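Local atomic coordinates of LAIR1 ecotodomain from MGD21 antibody (Homo sapiens, PDB entry 7JZK), a protein that binds the V2 domain of a Plasmodium RIFIN through an immunoglobulin-like ectodomain of LAIR1 that is carried as an insertion in the antibody MGD21. Residues P29-E40 with G71-K82; T14-F24 with S90-K98. All coordinates share one frame; numbering follows the deposited sequence.

Contact 1. Residues P29-E40 with G71-K82; sequences PVGVQTFRLERE and GNAGLFRCIYYK
Kinks at chi2 (-129°) and chi3 (56°) fold Arg39 back over the strand 74-82, laying its guanidinium flat on the Phe76 ring with centres 4.1 Å apart and planes at 10°. From that stack the guanidinium edge reaches the end of the 3-10 segment and the residue that follows it: Arg39 NH1 donates to Gly71 O (3.1 Å) in the guanidinium plane, and Arg39 NH2 to Ala73 O (3.0 Å), meeting that carbonyl from above its plane. Glu40 OE2 sits over the opposite face and contributes charge alone. Extended Arg77 runs alongside Glu38; Arg77 NE donates to Glu38 OE2 (3.1 Å) in a salt bridge, the oxygen lying in the guanidinium plane but met from above the carboxylate plane. On the sheet face that carries Phe35, Leu37 and Cys78, Tyr80 CB rests over the Phe35 ring, 4.1 Å from its centroid, and the Tyr80 ring adds an offset edge-to-face contact. Pro29 CD covers a face of Tyr80, whose OH is hydrogen-bonded to Pro4 O. Backbone bonds run from Thr34-Tyr81 to Glu38-Arg77; Gln33 and Thr34 opposite Tyr81 make a classic beta bulge. This antiparallel pairing, with Cys78 disulfide-bonded to Cys26 of the other sheet, is the C-F pairing of an immunoglobulin fold.

Contact 2. Residues T14-F24 with S90-K98; sequences TVIPLGSHVTF and SDYLELVVK
Leu95 reaches from the strand 93-97 toward Ile16, Val22 and Phe24, and its side chain touches both the strand 15-16 and the strand that begins at Val22. Its CB begins the climb from the strand without a close partner across the contact, and CG, set opposite the backbone N (chi1 164°), carries the fork inward. There the branches divide: Leu95 CD1 lies 3.5 Å from Thr14 O and packs against Ile16 CG1 at 3.7 Å, with Val22 CG2 a looser neighbour, whereas CD2 comes to the rim of the Phe24 ring near CZ. Leu93, two residues earlier, sends CD2 to the edge of that ring, close to its plane and 3.9 Å from Phe24 CD2. The two leucines therefore line the ring's edge; Ile8 of strand 7-11 also packs on Phe24.

Along the strand itself, 14-17 runs parallel to 95-98, with Val15 beside Val96 and Ile16 beside Val97. Val96 uses both its polar backbone atoms: its N donates to Thr14 O (2.7 Å), and its O accepts from Ile16 N (2.8 Å). Lys98 N then bonds to Ile16 O at 2.9 Å, carrying the ladder to the end of the modelled chain. Val15 and Val96 pair on the outer face, away from Leu95. Beyond Ile16 the chain reverses in a type II turn from Pro17 to Ser20, closed by Ser20 N bonding Pro17 O; within it Leu18 CD1 meets Val97 CG2 at 3.9 Å. The turn leads into strand 22-28 of the opposite sheet, so across the interior Val22 faces Leu95, and Phe24 faces both leucines, rather than bonding to their strand. A short parallel edge strand beside the last strand, at the border of a two-sheet interior, is the A'-G pairing of immunoglobulin domains.

How the contacts relate
Contacts 1 and 2 have centres about 15 Å apart and belong to one immunoglobulin domain. Along the chain, 14-24 comes first, then 29-40 and 71-82, and 90-98 last, so contact 1 falls between the two halves of contact 2. Strand 74-82 joins them: it pairs with 34-38 on one side and with 85-97 on the other, through probable backbone hydrogen bonds from Leu95 N to Gly74 O (2.8 Å) and Leu93 N to Phe76 O (2.9 Å). The rings of Phe76 and Phe24 meet in the interior between the sheets. Tyr81 and Asn72 hydrogen-bond to the RIFIN chain, so the sheet holding contact 1 supplies part of the RIFIN-binding surface, whereas no other chain of the assembly touches contact 2.

Contact 1. Residues P29-E40 with G71-K82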
# COMPACT_ATOMS: atom_id res chain seq x y z
N PRO A 29 -18.31 -14.81 4.49
CA PRO A 29 -19.63 -15.14 3.94
C PRO A 29 -19.61 -15.06 2.42
O PRO A 29 -18.60 -14.71 1.81
CB PRO A 29 -20.53 -14.05 4.54
CG PRO A 29 -19.59 -12.85 4.65
CD PRO A 29 -18.25 -13.44 5.01
N VAL A 30 -20.73 -15.45 1.80
CA VAL A 30 -20.87 -15.37 0.35
C VAL A 30 -20.98 -13.93 -0.07
O VAL A 30 -21.59 -13.10 0.62
CB VAL A 30 -22.07 -16.21 -0.13
CG1 VAL A 30 -22.60 -15.71 -1.49
CG2 VAL A 30 -21.70 -17.68 -0.22
N GLY A 31 -20.38 -13.60 -1.21
CA GLY A 31 -20.47 -12.26 -1.73
C GLY A 31 -19.38 -11.33 -1.29
O GLY A 31 -19.53 -10.11 -1.43
N VAL A 32 -18.27 -11.85 -0.75
CA VAL A 32 -17.16 -10.97 -0.41
C VAL A 32 -16.67 -10.30 -1.68
O VAL A 32 -16.39 -10.96 -2.68
CB VAL A 32 -16.02 -11.76 0.26
CG1 VAL A 32 -14.80 -10.86 0.40
CG2 VAL A 32 -16.44 -12.30 1.61
N GLN A 33 -16.59 -8.97 -1.65
CA GLN A 33 -15.99 -8.27 -2.78
C GLN A 33 -14.48 -8.34 -2.72
O GLN A 33 -13.83 -8.76 -3.69
CB GLN A 33 -16.44 -6.82 -2.79
CG GLN A 33 -17.92 -6.67 -2.66
CD GLN A 33 -18.32 -5.24 -2.85
OE1 GLN A 33 -17.57 -4.44 -3.43
NE2 GLN A 33 -19.50 -4.90 -2.35
N THR A 34 -13.90 -8.00 -1.57
CA THR A 34 -12.46 -7.99 -1.44
C THR A 34 -12.06 -8.62 -0.12
O THR A 34 -12.65 -8.33 0.93
CB THR A 34 -11.90 -6.56 -1.50
OG1 THR A 34 -12.52 -5.84 -2.57
CG2 THR A 34 -10.46 -6.62 -1.82
N PHE A 35 -11.03 -9.46 -0.16
CA PHE A 35 -10.33 -9.92 1.02
C PHE A 35 -9.02 -9.16 1.15
O PHE A 35 -8.29 -9.02 0.16
CB PHE A 35 -10.02 -11.41 0.92
CG PHE A 35 -10.89 -12.25 1.76
CD1 PHE A 35 -11.81 -13.11 1.17
CD2 PHE A 35 -10.84 -12.16 3.13
CE1 PHE A 35 -12.64 -13.89 1.96
CE2 PHE A 35 -11.65 -12.92 3.91
CZ PHE A 35 -12.56 -13.79 3.33
N ARG A 36 -8.70 -8.69 2.36
CA ARG A 36 -7.43 -8.03 2.64
C ARG A 36 -6.71 -8.79 3.74
O ARG A 36 -7.26 -8.99 4.84
CB ARG A 36 -7.66 -6.58 3.08
CG ARG A 36 -6.51 -5.91 3.81
CD ARG A 36 -6.78 -4.41 3.95
NE ARG A 36 -7.04 -3.76 2.66
CZ ARG A 36 -7.31 -2.47 2.51
NH1 ARG A 36 -7.37 -1.66 3.58
NH2 ARG A 36 -7.53 -1.96 1.30
N LEU A 37 -5.47 -9.18 3.46
CA LEU A 37 -4.60 -9.89 4.38
C LEU A 37 -3.64 -8.89 4.99
O LEU A 37 -2.89 -8.24 4.25
CB LEU A 37 -3.85 -11.01 3.68
CG LEU A 37 -2.76 -11.68 4.49
CD1 LEU A 37 -3.38 -12.64 5.52
CD2 LEU A 37 -1.91 -12.46 3.50
N GLU A 38 -3.77 -8.71 6.29
CA GLU A 38 -2.98 -7.69 6.99
C GLU A 38 -1.87 -8.33 7.80
O GLU A 38 -2.02 -9.47 8.21
CB GLU A 38 -3.89 -6.90 7.92
CG GLU A 38 -4.78 -5.87 7.27
CD GLU A 38 -5.57 -5.11 8.32
OE1 GLU A 38 -6.44 -4.32 7.96
OE2 GLU A 38 -5.29 -5.30 9.50
N ARG A 39 -0.80 -7.59 7.99
CA ARG A 39 0.29 -8.05 8.87
C ARG A 39 0.03 -7.52 10.27
O ARG A 39 -1.08 -7.10 10.54
CB ARG A 39 1.64 -7.58 8.31
CG ARG A 39 1.99 -8.16 6.95
CD ARG A 39 3.38 -8.76 7.00
NE ARG A 39 3.47 -9.76 8.05
CZ ARG A 39 4.56 -10.46 8.32
NH1 ARG A 39 5.66 -10.29 7.62
NH2 ARG A 39 4.54 -11.34 9.30
N GLU A 40 1.05 -7.50 11.10
CA GLU A 40 0.92 -6.99 12.49
C GLU A 40 0.48 -5.53 12.43
O GLU A 40 -0.11 -5.06 13.40
CB GLU A 40 2.25 -7.16 13.21
CG GLU A 40 3.22 -8.06 12.47
CD GLU A 40 4.02 -7.36 11.38
OE1 GLU A 40 4.08 -6.13 11.41
OE2 GLU A 40 4.54 -8.06 10.51
N GLY A 71 11.80 -12.79 7.26
CA GLY A 71 10.96 -11.61 7.31
C GLY A 71 9.48 -11.90 7.18
O GLY A 71 8.66 -11.05 7.54
N ASN A 72 9.11 -13.06 6.64
CA ASN A 72 7.70 -13.40 6.55
C ASN A 72 7.11 -13.80 7.89
O ASN A 72 5.88 -13.78 8.04
CB ASN A 72 7.49 -14.54 5.56
CG ASN A 72 7.80 -14.15 4.14
OD1 ASN A 72 8.62 -14.78 3.49
ND2 ASN A 72 7.15 -13.10 3.66
N ALA A 73 7.96 -14.18 8.86
CA ALA A 73 7.49 -14.63 10.17
C ALA A 73 6.71 -13.53 10.88
O ALA A 73 7.00 -12.33 10.73
CB ALA A 73 8.68 -15.07 11.03
N GLY A 74 5.68 -13.93 11.65
CA GLY A 74 4.97 -12.91 12.39
C GLY A 74 3.47 -13.08 12.27
O GLY A 74 2.97 -14.14 11.93
N LEU A 75 2.73 -12.01 12.53
CA LEU A 75 1.27 -12.05 12.56
C LEU A 75 0.60 -11.67 11.23
O LEU A 75 1.07 -10.78 10.52
CB LEU A 75 0.79 -11.13 13.68
CG LEU A 75 0.81 -11.65 15.14
CD1 LEU A 75 2.06 -12.39 15.54
CD2 LEU A 75 0.51 -10.54 16.10
N PHE A 76 -0.51 -12.35 10.93
CA PHE A 76 -1.36 -12.15 9.76
C PHE A 76 -2.82 -12.25 10.19
O PHE A 76 -3.15 -12.98 11.12
CB PHE A 76 -1.12 -13.20 8.64
CG PHE A 76 0.28 -13.18 8.06
CD1 PHE A 76 1.31 -13.87 8.69
CD2 PHE A 76 0.56 -12.49 6.88
CE1 PHE A 76 2.59 -13.87 8.16
CE2 PHE A 76 1.84 -12.50 6.34
CZ PHE A 76 2.86 -13.18 6.98
N ARG A 77 -3.71 -11.52 9.51
CA ARG A 77 -5.14 -11.63 9.83
C ARG A 77 -5.95 -11.20 8.61
O ARG A 77 -5.44 -10.55 7.70
CB ARG A 77 -5.52 -10.80 11.06
CG ARG A 77 -5.75 -9.34 10.78
CD ARG A 77 -6.02 -8.62 12.06
NE ARG A 77 -6.08 -7.17 11.88
CZ ARG A 77 -6.40 -6.32 12.87
NH1 ARG A 77 -6.68 -6.79 14.08
NH2 ARG A 77 -6.45 -5.02 12.64
N CYS A 78 -7.23 -11.56 8.60
CA CYS A 78 -8.07 -11.28 7.45
C CYS A 78 -9.12 -10.24 7.78
O CYS A 78 -9.52 -10.06 8.93
CB CYS A 78 -8.78 -12.54 6.92
SG CYS A 78 -7.71 -13.98 6.64
N ILE A 79 -9.52 -9.52 6.74
CA ILE A 79 -10.67 -8.64 6.84
C ILE A 79 -11.28 -8.58 5.46
O ILE A 79 -10.59 -8.70 4.45
CB ILE A 79 -10.26 -7.24 7.37
CG1 ILE A 79 -11.48 -6.36 7.62
CG2 ILE A 79 -9.32 -6.57 6.41
CD1 ILE A 79 -11.12 -5.02 8.19
N TYR A 80 -12.59 -8.48 5.39
CA TYR A 80 -13.21 -8.48 4.08
C TYR A 80 -14.16 -7.31 3.97
O TYR A 80 -14.57 -6.72 4.98
CB TYR A 80 -13.93 -9.80 3.78
CG TYR A 80 -15.12 -10.08 4.65
CD1 TYR A 80 -15.00 -10.87 5.78
CD2 TYR A 80 -16.38 -9.58 4.33
CE1 TYR A 80 -16.08 -11.14 6.56
CE2 TYR A 80 -17.46 -9.84 5.11
CZ TYR A 80 -17.31 -10.62 6.23
OH TYR A 80 -18.41 -10.90 7.03
N TYR A 81 -14.45 -6.96 2.73
CA TYR A 81 -15.32 -5.84 2.41
C TYR A 81 -16.57 -6.37 1.74
O TYR A 81 -16.49 -7.09 0.75
CB TYR A 81 -14.61 -4.83 1.50
CG TYR A 81 -15.34 -3.50 1.35
CD1 TYR A 81 -15.25 -2.52 2.31
CD2 TYR A 81 -16.13 -3.24 0.24
CE1 TYR A 81 -15.95 -1.31 2.17
CE2 TYR A 81 -16.82 -2.02 0.10
CZ TYR A 81 -16.72 -1.07 1.06
OH TYR A 81 -17.38 0.12 0.91
N LYS A 82 -17.73 -6.04 2.30
CA LYS A 82 -18.99 -6.50 1.73
C LYS A 82 -20.11 -5.56 2.11
O LYS A 82 -20.15 -5.06 3.24
CB LYS A 82 -19.21 -7.95 2.19
CG LYS A 82 -20.16 -8.84 1.43
CD LYS A 82 -21.53 -9.01 2.06
CE LYS A 82 -21.82 -10.52 2.06
NZ LYS A 82 -22.90 -11.02 2.96

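Contact 2. Residues T14-F24 with S90-K98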
# COMPACT_ATOMS: atom_id res chain seq x y z
N THR A 14 1.31 -23.54 10.66
CA THR A 14 1.91 -22.32 11.19
C THR A 14 3.43 -22.37 11.25
O THR A 14 4.06 -21.32 11.40
CB THR A 14 1.38 -22.02 12.58
OG1 THR A 14 1.59 -23.17 13.42
CG2 THR A 14 -0.08 -21.67 12.50
N VAL A 15 4.02 -23.56 11.20
CA VAL A 15 5.47 -23.73 11.22
C VAL A 15 5.93 -24.16 9.84
O VAL A 15 5.52 -25.22 9.34
CB VAL A 15 5.93 -24.71 12.31
CG1 VAL A 15 7.45 -24.63 12.47
CG2 VAL A 15 5.24 -24.33 13.62
N ILE A 16 6.73 -23.32 9.21
CA ILE A 16 7.19 -23.53 7.85
C ILE A 16 8.71 -23.56 7.87
O ILE A 16 9.33 -22.66 8.45
CB ILE A 16 6.68 -22.43 6.89
CG1 ILE A 16 5.14 -22.38 6.93
CG2 ILE A 16 7.23 -22.64 5.48
CD1 ILE A 16 4.44 -23.69 6.55
N PRO A 17 9.35 -24.58 7.30
CA PRO A 17 10.81 -24.53 7.18
C PRO A 17 11.23 -23.42 6.23
O PRO A 17 10.56 -23.14 5.23
CB PRO A 17 11.17 -25.91 6.61
CG PRO A 17 9.90 -26.35 5.91
CD PRO A 17 8.78 -25.80 6.72
N LEU A 18 12.38 -22.83 6.53
CA LEU A 18 12.94 -21.79 5.69
C LEU A 18 12.99 -22.28 4.25
O LEU A 18 13.46 -23.39 3.98
CB LEU A 18 14.34 -21.41 6.18
CG LEU A 18 15.04 -20.17 5.59
CD1 LEU A 18 14.30 -18.89 5.96
CD2 LEU A 18 16.51 -20.08 6.03
N GLY A 19 12.46 -21.47 3.34
CA GLY A 19 12.48 -21.76 1.93
C GLY A 19 11.24 -22.44 1.41
O GLY A 19 11.01 -22.42 0.20
N SER A 20 10.42 -23.01 2.29
CA SER A 20 9.22 -23.72 1.88
C SER A 20 8.06 -22.75 1.70
O SER A 20 8.16 -21.56 2.00
CB SER A 20 8.87 -24.82 2.89
OG SER A 20 7.98 -25.78 2.33
N HIS A 21 6.94 -23.28 1.19
CA HIS A 21 5.74 -22.52 0.85
C HIS A 21 4.78 -22.48 2.03
O HIS A 21 4.89 -23.27 2.97
CB HIS A 21 5.07 -23.14 -0.38
CG HIS A 21 4.54 -24.52 -0.15
ND1 HIS A 21 5.32 -25.65 -0.30
CD2 HIS A 21 3.30 -24.96 0.19
CE1 HIS A 21 4.60 -26.72 -0.05
NE2 HIS A 21 3.37 -26.34 0.25
N VAL A 22 3.86 -21.51 1.99
CA VAL A 22 2.76 -21.42 2.95
C VAL A 22 1.61 -20.69 2.26
O VAL A 22 1.83 -19.87 1.38
CB VAL A 22 3.17 -20.71 4.26
CG1 VAL A 22 3.37 -19.23 4.03
CG2 VAL A 22 2.13 -20.92 5.34
N THR A 23 0.38 -21.03 2.63
CA THR A 23 -0.79 -20.35 2.09
C THR A 23 -1.75 -19.94 3.21
O THR A 23 -2.19 -20.79 3.99
CB THR A 23 -1.54 -21.21 1.07
OG1 THR A 23 -0.59 -21.82 0.18
CG2 THR A 23 -2.50 -20.35 0.27
N PHE A 24 -2.08 -18.65 3.26
CA PHE A 24 -3.08 -18.14 4.18
C PHE A 24 -4.42 -18.17 3.48
O PHE A 24 -4.57 -17.61 2.39
CB PHE A 24 -2.75 -16.71 4.61
CG PHE A 24 -1.46 -16.60 5.36
CD1 PHE A 24 -0.30 -16.24 4.70
CD2 PHE A 24 -1.40 -16.91 6.70
CE1 PHE A 24 0.89 -16.17 5.37
CE2 PHE A 24 -0.21 -16.82 7.38
CZ PHE A 24 0.94 -16.46 6.72
N SER A 90 -10.40 -10.60 11.68
CA SER A 90 -10.21 -11.89 12.31
C SER A 90 -9.12 -11.81 13.38
O SER A 90 -8.41 -10.81 13.53
CB SER A 90 -9.77 -12.91 11.28
OG SER A 90 -8.36 -12.97 11.23
N ASP A 91 -9.00 -12.87 14.15
CA ASP A 91 -7.91 -12.99 15.10
C ASP A 91 -6.59 -13.12 14.35
O ASP A 91 -6.55 -13.60 13.21
CB ASP A 91 -8.12 -14.20 16.00
CG ASP A 91 -8.86 -13.84 17.28
OD1 ASP A 91 -9.56 -12.80 17.27
OD2 ASP A 91 -8.76 -14.59 18.28
N TYR A 92 -5.50 -12.68 14.98
CA TYR A 92 -4.16 -12.82 14.41
C TYR A 92 -3.71 -14.27 14.46
O TYR A 92 -4.01 -15.01 15.39
CB TYR A 92 -3.12 -11.96 15.15
CG TYR A 92 -3.14 -10.50 14.77
CD1 TYR A 92 -3.69 -9.56 15.62
CD2 TYR A 92 -2.65 -10.06 13.56
CE1 TYR A 92 -3.74 -8.22 15.28
CE2 TYR A 92 -2.69 -8.71 13.21
CZ TYR A 92 -3.24 -7.79 14.08
OH TYR A 92 -3.32 -6.45 13.78
N LEU A 93 -2.91 -14.63 13.47
CA LEU A 93 -2.31 -15.94 13.29
C LEU A 93 -0.80 -15.72 13.23
O LEU A 93 -0.34 -14.87 12.46
CB LEU A 93 -2.78 -16.55 11.97
CG LEU A 93 -2.58 -18.02 11.64
CD1 LEU A 93 -3.58 -18.84 12.42
CD2 LEU A 93 -2.73 -18.25 10.15
N GLU A 94 -0.03 -16.47 14.03
CA GLU A 94 1.43 -16.34 14.04
C GLU A 94 2.05 -17.37 13.11
O GLU A 94 1.86 -18.57 13.28
CB GLU A 94 2.02 -16.51 15.43
CG GLU A 94 3.53 -16.16 15.50
CD GLU A 94 4.12 -16.43 16.88
OE1 GLU A 94 4.91 -15.60 17.37
OE2 GLU A 94 3.77 -17.45 17.49
N LEU A 95 2.84 -16.89 12.15
CA LEU A 95 3.61 -17.75 11.27
C LEU A 95 5.01 -17.88 11.84
O LEU A 95 5.68 -16.87 12.09
CB LEU A 95 3.66 -17.17 9.85
CG LEU A 95 4.74 -17.79 8.96
CD1 LEU A 95 4.36 -19.22 8.62
CD2 LEU A 95 4.95 -16.98 7.70
N VAL A 96 5.44 -19.12 12.05
CA VAL A 96 6.77 -19.42 12.55
C VAL A 96 7.53 -20.05 11.40
O VAL A 96 7.02 -20.97 10.75
CB VAL A 96 6.70 -20.35 13.77
CG1 VAL A 96 8.12 -20.67 14.27
CG2 VAL A 96 5.89 -19.68 14.87
N VAL A 97 8.71 -19.51 11.11
CA VAL A 97 9.62 -20.04 10.09
C VAL A 97 10.84 -20.61 10.81
O VAL A 97 11.41 -19.96 11.70
CB VAL A 97 10.02 -18.98 9.06
CG1 VAL A 97 10.51 -17.74 9.75
CG2 VAL A 97 11.12 -19.50 8.13
N LYS A 98 11.25 -21.81 10.42
CA LYS A 98 12.36 -22.48 11.08
C LYS A 98 13.46 -22.77 10.08
O LYS A 98 14.61 -22.42 10.32
CB LYS A 98 11.90 -23.78 11.76
CG LYS A 98 12.63 -24.12 13.06
CD LYS A 98 14.17 -24.13 12.94
CE LYS A 98 14.83 -24.56 14.24
NZ LYS A 98 16.18 -23.93 14.45